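Local coordinates for YkuI protein (Bacillus subtilis, PDB 2BAS) that carries an EAL domain that binds the second messenger cyclic di-GMP and probably hydrolyses it as a phosphodiesterase, at residues N116-D121 against Y160-Y165; D155-Y160 against I188-P193. All blocks are in the same frame, centred on the assembly; numbering follows the deposited sequence.

Contact 1 (N116-D121 against Y160-Y165); sequences NLLMLD and YHMLAY
An apolar side-chain contact, built largely of two selenomethionines and a leucine, joins L118 of helix 115-118 and the neighbouring M119 to the flank of helix 156-167 in the EAL domain. M162 reaches across from its helix and meets both partners. Its CG lies 3.4 Å from SE of M119, and the two selenium atoms, SE of M119 and SE of M162, are 3.6 Å apart. The two chains run past each other in opposite senses, so they touch alongside rather than end on. The remaining branch of the contact is made by the methyl groups, CE of M162 standing 3.8 Å from CD2 of L118. Both helices follow parallel strands of the TIM-like barrel characteristic of EAL domains: helix 115-118 comes after strand 108-112, and helix 156-167 after strand 143-147. L118 also packs on L145 and I147 of that second strand, where a branched aliphatic residue suits the buried layer between helices and strands. Methionine, carried here as selenomethionine, suits the other two positions because its flexible chain can bend to fit: M162 turns at both chi2 (137°) and chi3 (-86°). M119, bent at chi2 alone, additionally rests on F152.

Contact 2 (D155-Y160 against I188-P193); sequences DIEQLY and IALLSP
Y160 of helix 156-167 packs against L190 and L191 of helix 185-191, joining two neighbouring helices on the outside of the EAL barrel; strand 172-178 separates them in sequence. The apolar part centres on the tyrosine ring. CG of Y160 stands anti to the carbonyl carbon (chi1 -75°), which carries the ring toward helix 185-191. L191 comes over one face, its CB 4.1 Å from CE1 of Y160 and offset toward the rim, while its CD2 lies 4.2 Å from CE2 of Y160. L190 instead lies at the ring edge, near the ring plane, with CD2 4.2 Å from CD1 of Y160. Tyrosine suits this place because it offers a broad carbon surface to the leucines while its hydroxyl hydrogen-bonds E149. L191 also touches V175 of strand 172-178.

Polar groups shape the helix ends. D155 is the N-cap of helix 156-167: its OD1 accepts weakly from N of E157 and, at 3.2 Å, from N of Q158, which meets it from above the carboxylate plane, 44° out of it. At the far end of the other helix, S192 leaves helical geometry with a positive phi of 59°, and its OG gives a 2.9 Å hydrogen bond to O of A189.

The mixed contact is plain van der Waals packing between two exposed residues, where the glutamate's charge can stay solvated: E157 crosses L190 at about a right angle, OE1 of E157 lying 3.5 Å from CD2 of L190.

After strand 108-112 the chain passes through 116-121, where contact 1 opens, then through helix 124-135 and strand 143-147 to helix 156-167. Contact 2 opens on the first turns of that helix, at 155-160, before contact 1 closes at 160-165 with 38 residues between its segments. Contact 2 closes after strand 172-178 at 188-193, with 27 residues between. Their segments alternate along the chain, so the loops cross, and Y160 belongs to both. Helix 156-167 is thus tied both to helix 115-118 and to helix 185-191. The centres lie about 10 Å apart, yet the contacts touch: CE of M119 packs 3.3 Å from O of Q158.

Contact 1 (N116-D121 against Y160-Y165)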
loop_
_atom_site.group_PDB
_atom_site.type_symbol
_atom_site.label_atom_id
_atom_site.label_comp_id
_atom_site.label_asym_id
_atom_site.label_seq_id
_atom_site.Cartn_x
_atom_site.Cartn_y
_atom_site.Cartn_z
ATOM N N ASN A 116 -18.687 14.148 -13.879
ATOM C CA ASN A 116 -20.001 14.776 -13.757
ATOM C C ASN A 116 -20.658 15.005 -15.121
ATOM O O ASN A 116 -21.841 14.707 -15.291
ATOM C CB ASN A 116 -19.918 16.098 -12.980
ATOM C CG ASN A 116 -19.213 15.958 -11.636
ATOM O OD1 ASN A 116 -19.561 15.104 -10.810
ATOM N ND2 ASN A 116 -18.220 16.816 -11.410
ATOM N N LEU A 117 -19.898 15.529 -16.085
ATOM C CA LEU A 117 -20.411 15.726 -17.452
ATOM C C LEU A 117 -20.785 14.400 -18.082
ATOM O O LEU A 117 -21.811 14.285 -18.756
ATOM C CB LEU A 117 -19.398 16.440 -18.351
ATOM C CG LEU A 117 -18.962 17.861 -17.985
ATOM C CD1 LEU A 117 -18.014 18.391 -19.045
ATOM C CD2 LEU A 117 -20.156 18.797 -17.824
ATOM N N LEU A 118 -19.948 13.402 -17.833
ATOM C CA LEU A 118 -20.123 12.071 -18.366
ATOM C C LEU A 118 -21.394 11.416 -17.823
ATOM O O LEU A 118 -22.163 10.808 -18.565
ATOM C CB LEU A 118 -18.886 11.238 -18.024
ATOM C CG LEU A 118 -18.560 9.994 -18.852
ATOM C CD1 LEU A 118 -18.322 10.344 -20.307
ATOM C CD2 LEU A 118 -17.335 9.312 -18.272
HETATM N N MSE A 119 -21.629 11.586 -16.528
HETATM C CA MSE A 119 -22.717 10.900 -15.844
HETATM C C MSE A 119 -24.093 11.555 -16.024
HETATM O O MSE A 119 -25.087 11.043 -15.513
HETATM C CB MSE A 119 -22.381 10.751 -14.359
HETATM C CG MSE A 119 -23.026 9.539 -13.705
HETATM SE SE MSE A 119 -22.378 7.846 -14.463
HETATM C CE MSE A 119 -23.800 6.697 -13.883
ATOM N N LEU A 120 -24.156 12.675 -16.745
ATOM C CA LEU A 120 -25.442 13.342 -17.030
ATOM C C LEU A 120 -26.429 12.489 -17.843
ATOM O O LEU A 120 -27.641 12.728 -17.804
ATOM C CB LEU A 120 -25.230 14.691 -17.727
ATOM C CG LEU A 120 -24.682 15.871 -16.917
ATOM C CD1 LEU A 120 -24.315 17.012 -17.847
ATOM C CD2 LEU A 120 -25.674 16.334 -15.860
ATOM N N ASP A 121 -25.900 11.512 -18.582
ATOM C CA ASP A 121 -26.709 10.589 -19.382
ATOM C C ASP A 121 -26.178 9.161 -19.298
ATOM O O ASP A 121 -26.408 8.361 -20.208
ATOM C CB ASP A 121 -26.796 11.055 -20.850
ATOM C CG ASP A 121 -25.484 10.869 -21.628
ATOM O OD1 ASP A 121 -25.556 10.828 -22.875
ATOM O OD2 ASP A 121 -24.393 10.756 -21.017
ATOM N N TYR A 160 -19.096 3.712 -11.059
ATOM C CA TYR A 160 -18.351 2.464 -11.218
ATOM C C TYR A 160 -19.165 1.463 -12.017
ATOM O O TYR A 160 -18.613 0.585 -12.681
ATOM C CB TYR A 160 -17.978 1.901 -9.840
ATOM C CG TYR A 160 -16.844 2.637 -9.140
ATOM C CD1 TYR A 160 -16.173 2.059 -8.057
ATOM C CD2 TYR A 160 -16.419 3.896 -9.576
ATOM C CE1 TYR A 160 -15.124 2.729 -7.409
ATOM C CE2 TYR A 160 -15.375 4.569 -8.943
ATOM C CZ TYR A 160 -14.734 3.983 -7.866
ATOM O OH TYR A 160 -13.707 4.654 -7.253
ATOM N N HIS A 161 -20.485 1.618 -11.944
ATOM C CA HIS A 161 -21.423 0.814 -12.712
ATOM C C HIS A 161 -21.225 1.066 -14.210
ATOM O O HIS A 161 -20.952 0.120 -14.952
ATOM C CB HIS A 161 -22.862 1.098 -12.253
ATOM C CG HIS A 161 -23.917 0.392 -13.049
ATOM N ND1 HIS A 161 -24.288 -0.912 -12.805
ATOM C CD2 HIS A 161 -24.702 0.822 -14.067
ATOM C CE1 HIS A 161 -25.246 -1.260 -13.647
ATOM N NE2 HIS A 161 -25.515 -0.225 -14.424
HETATM N N MSE A 162 -21.316 2.327 -14.647
HETATM C CA MSE A 162 -21.115 2.637 -16.067
HETATM C C MSE A 162 -19.674 2.453 -16.514
HETATM O O MSE A 162 -19.418 2.237 -17.699
HETATM C CB MSE A 162 -21.622 4.031 -16.465
HETATM C CG MSE A 162 -20.835 5.185 -15.901
HETATM SE SE MSE A 162 -20.503 6.591 -17.224
HETATM C CE MSE A 162 -18.874 5.839 -18.004
ATOM N N LEU A 163 -18.738 2.540 -15.574
ATOM C CA LEU A 163 -17.338 2.299 -15.893
ATOM C C LEU A 163 -17.094 0.817 -16.133
ATOM O O LEU A 163 -16.341 0.449 -17.033
ATOM C CB LEU A 163 -16.406 2.855 -14.818
ATOM C CG LEU A 163 -16.178 4.370 -14.907
ATOM C CD1 LEU A 163 -15.373 4.865 -13.726
ATOM C CD2 LEU A 163 -15.509 4.780 -16.215
ATOM N N ALA A 164 -17.755 -0.031 -15.352
ATOM C CA ALA A 164 -17.659 -1.472 -15.566
ATOM C C ALA A 164 -18.259 -1.829 -16.924
ATOM O O ALA A 164 -17.746 -2.706 -17.619
ATOM C CB ALA A 164 -18.340 -2.255 -14.436
ATOM N N TYR A 165 -19.329 -1.124 -17.296
ATOM C CA TYR A 165 -20.026 -1.340 -18.566
ATOM C C TYR A 165 -19.147 -0.953 -19.753
ATOM O O TYR A 165 -19.038 -1.694 -20.728
ATOM C CB TYR A 165 -21.334 -0.550 -18.587
ATOM C CG TYR A 165 -22.098 -0.617 -19.893
ATOM C CD1 TYR A 165 -22.838 -1.755 -20.235
ATOM C CD2 TYR A 165 -22.106 0.468 -20.777
ATOM C CE1 TYR A 165 -23.553 -1.821 -21.429
ATOM C CE2 TYR A 165 -22.819 0.410 -21.975
ATOM C CZ TYR A 165 -23.536 -0.739 -22.293
ATOM O OH TYR A 165 -24.244 -0.805 -23.472
#

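Contact 2 (D155-Y160 against I188-P193)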
loop_
_atom_site.group_PDB
_atom_site.type_symbol
_atom_site.label_atom_id
_atom_site.label_comp_id
_atom_site.label_asym_id
_atom_site.label_seq_id
_atom_site.Cartn_x
_atom_site.Cartn_y
_atom_site.Cartn_z
ATOM N N ASP A 155 -23.564 9.635 -7.093
ATOM C CA ASP A 155 -23.488 8.362 -6.382
ATOM C C ASP A 155 -22.261 7.630 -6.908
ATOM O O ASP A 155 -22.156 7.372 -8.109
ATOM C CB ASP A 155 -24.774 7.555 -6.627
ATOM C CG ASP A 155 -24.775 6.199 -5.936
ATOM O OD1 ASP A 155 -23.781 5.446 -6.046
ATOM O OD2 ASP A 155 -25.798 5.872 -5.304
ATOM N N ILE A 156 -21.340 7.299 -6.009
ATOM C CA ILE A 156 -20.044 6.746 -6.416
ATOM C C ILE A 156 -20.091 5.352 -7.067
ATOM O O ILE A 156 -19.339 5.076 -8.009
ATOM C CB ILE A 156 -18.996 6.799 -5.267
ATOM C CG1 ILE A 156 -17.580 6.720 -5.838
ATOM C CG2 ILE A 156 -19.255 5.718 -4.212
ATOM C CD1 ILE A 156 -17.164 7.945 -6.624
ATOM N N GLU A 157 -20.973 4.483 -6.576
ATOM C CA GLU A 157 -21.095 3.142 -7.151
ATOM C C GLU A 157 -21.901 3.164 -8.459
ATOM O O GLU A 157 -21.896 2.196 -9.219
ATOM C CB GLU A 157 -21.625 2.128 -6.120
ATOM C CG GLU A 157 -20.646 1.930 -4.933
ATOM C CD GLU A 157 -20.807 0.604 -4.183
ATOM O OE1 GLU A 157 -19.769 -0.052 -3.931
ATOM O OE2 GLU A 157 -21.954 0.221 -3.843
ATOM N N GLN A 158 -22.566 4.289 -8.716
ATOM C CA GLN A 158 -23.273 4.521 -9.966
ATOM C C GLN A 158 -22.252 4.765 -11.088
ATOM O O GLN A 158 -22.413 4.269 -12.206
ATOM C CB GLN A 158 -24.222 5.719 -9.818
ATOM C CG GLN A 158 -25.257 5.898 -10.930
ATOM C CD GLN A 158 -26.503 5.046 -10.757
ATOM O OE1 GLN A 158 -26.561 4.159 -9.901
ATOM N NE2 GLN A 158 -27.518 5.318 -11.574
ATOM N N LEU A 159 -21.204 5.528 -10.779
ATOM C CA LEU A 159 -20.131 5.797 -11.723
ATOM C C LEU A 159 -19.380 4.519 -12.078
ATOM O O LEU A 159 -19.073 4.273 -13.245
ATOM C CB LEU A 159 -19.153 6.826 -11.147
ATOM C CG LEU A 159 -17.930 7.222 -11.988
ATOM C CD1 LEU A 159 -18.334 7.929 -13.277
ATOM C CD2 LEU A 159 -17.002 8.105 -11.190
ATOM N N TYR A 160 -19.096 3.712 -11.059
ATOM C CA TYR A 160 -18.351 2.464 -11.218
ATOM C C TYR A 160 -19.165 1.463 -12.017
ATOM O O TYR A 160 -18.613 0.585 -12.681
ATOM C CB TYR A 160 -17.978 1.901 -9.840
ATOM C CG TYR A 160 -16.844 2.637 -9.140
ATOM C CD1 TYR A 160 -16.173 2.059 -8.057
ATOM C CD2 TYR A 160 -16.419 3.896 -9.576
ATOM C CE1 TYR A 160 -15.124 2.729 -7.409
ATOM C CE2 TYR A 160 -15.375 4.569 -8.943
ATOM C CZ TYR A 160 -14.734 3.983 -7.866
ATOM O OH TYR A 160 -13.707 4.654 -7.253
ATOM N N ILE A 188 -9.664 1.912 -5.407
ATOM C CA ILE A 188 -8.827 1.444 -6.515
ATOM C C ILE A 188 -9.099 -0.040 -6.806
ATOM O O ILE A 188 -9.349 -0.433 -7.953
ATOM C CB ILE A 188 -7.342 1.614 -6.158
ATOM C CG1 ILE A 188 -6.926 3.092 -6.053
ATOM C CG2 ILE A 188 -6.406 0.976 -7.193
ATOM C CD1 ILE A 188 -5.553 3.297 -5.405
ATOM N N ALA A 189 -9.048 -0.827 -5.747
ATOM C CA ALA A 189 -9.247 -2.288 -5.822
ATOM C C ALA A 189 -10.649 -2.659 -6.345
ATOM O O ALA A 189 -10.802 -3.577 -7.159
ATOM C CB ALA A 189 -9.073 -2.919 -4.440
ATOM N N LEU A 190 -11.652 -1.941 -5.871
ATOM C CA LEU A 190 -13.059 -2.191 -6.267
ATOM C C LEU A 190 -13.240 -1.961 -7.794
ATOM O O LEU A 190 -13.905 -2.736 -8.485
ATOM C CB LEU A 190 -13.994 -1.252 -5.475
ATOM C CG LEU A 190 -15.501 -1.533 -5.665
ATOM C CD1 LEU A 190 -15.919 -2.967 -5.305
ATOM C CD2 LEU A 190 -16.384 -0.624 -4.801
ATOM N N LEU A 191 -12.636 -0.900 -8.298
ATOM C CA LEU A 191 -12.716 -0.529 -9.741
ATOM C C LEU A 191 -11.736 -1.408 -10.534
ATOM O O LEU A 191 -12.055 -1.938 -11.606
ATOM C CB LEU A 191 -12.372 0.972 -9.848
ATOM C CG LEU A 191 -12.255 1.578 -11.264
ATOM C CD1 LEU A 191 -13.426 1.254 -12.207
ATOM C CD2 LEU A 191 -12.188 3.109 -11.209
ATOM N N SER A 192 -10.561 -1.552 -9.984
ATOM C CA SER A 192 -9.510 -2.355 -10.604
ATOM C C SER A 192 -9.192 -1.795 -11.992
ATOM O O SER A 192 -9.359 -2.478 -13.013
ATOM C CB SER A 192 -9.976 -3.811 -10.739
ATOM O OG SER A 192 -9.631 -4.544 -9.572
ATOM N N PRO A 193 -8.743 -0.526 -12.019
ATOM C CA PRO A 193 -8.578 0.112 -13.320
ATOM C C PRO A 193 -7.327 -0.395 -14.022
ATOM O O PRO A 193 -6.450 -0.975 -13.388
ATOM C CB PRO A 193 -8.452 1.601 -12.974
ATOM C CG PRO A 193 -7.923 1.623 -11.553
ATOM C CD PRO A 193 -8.334 0.343 -10.897
#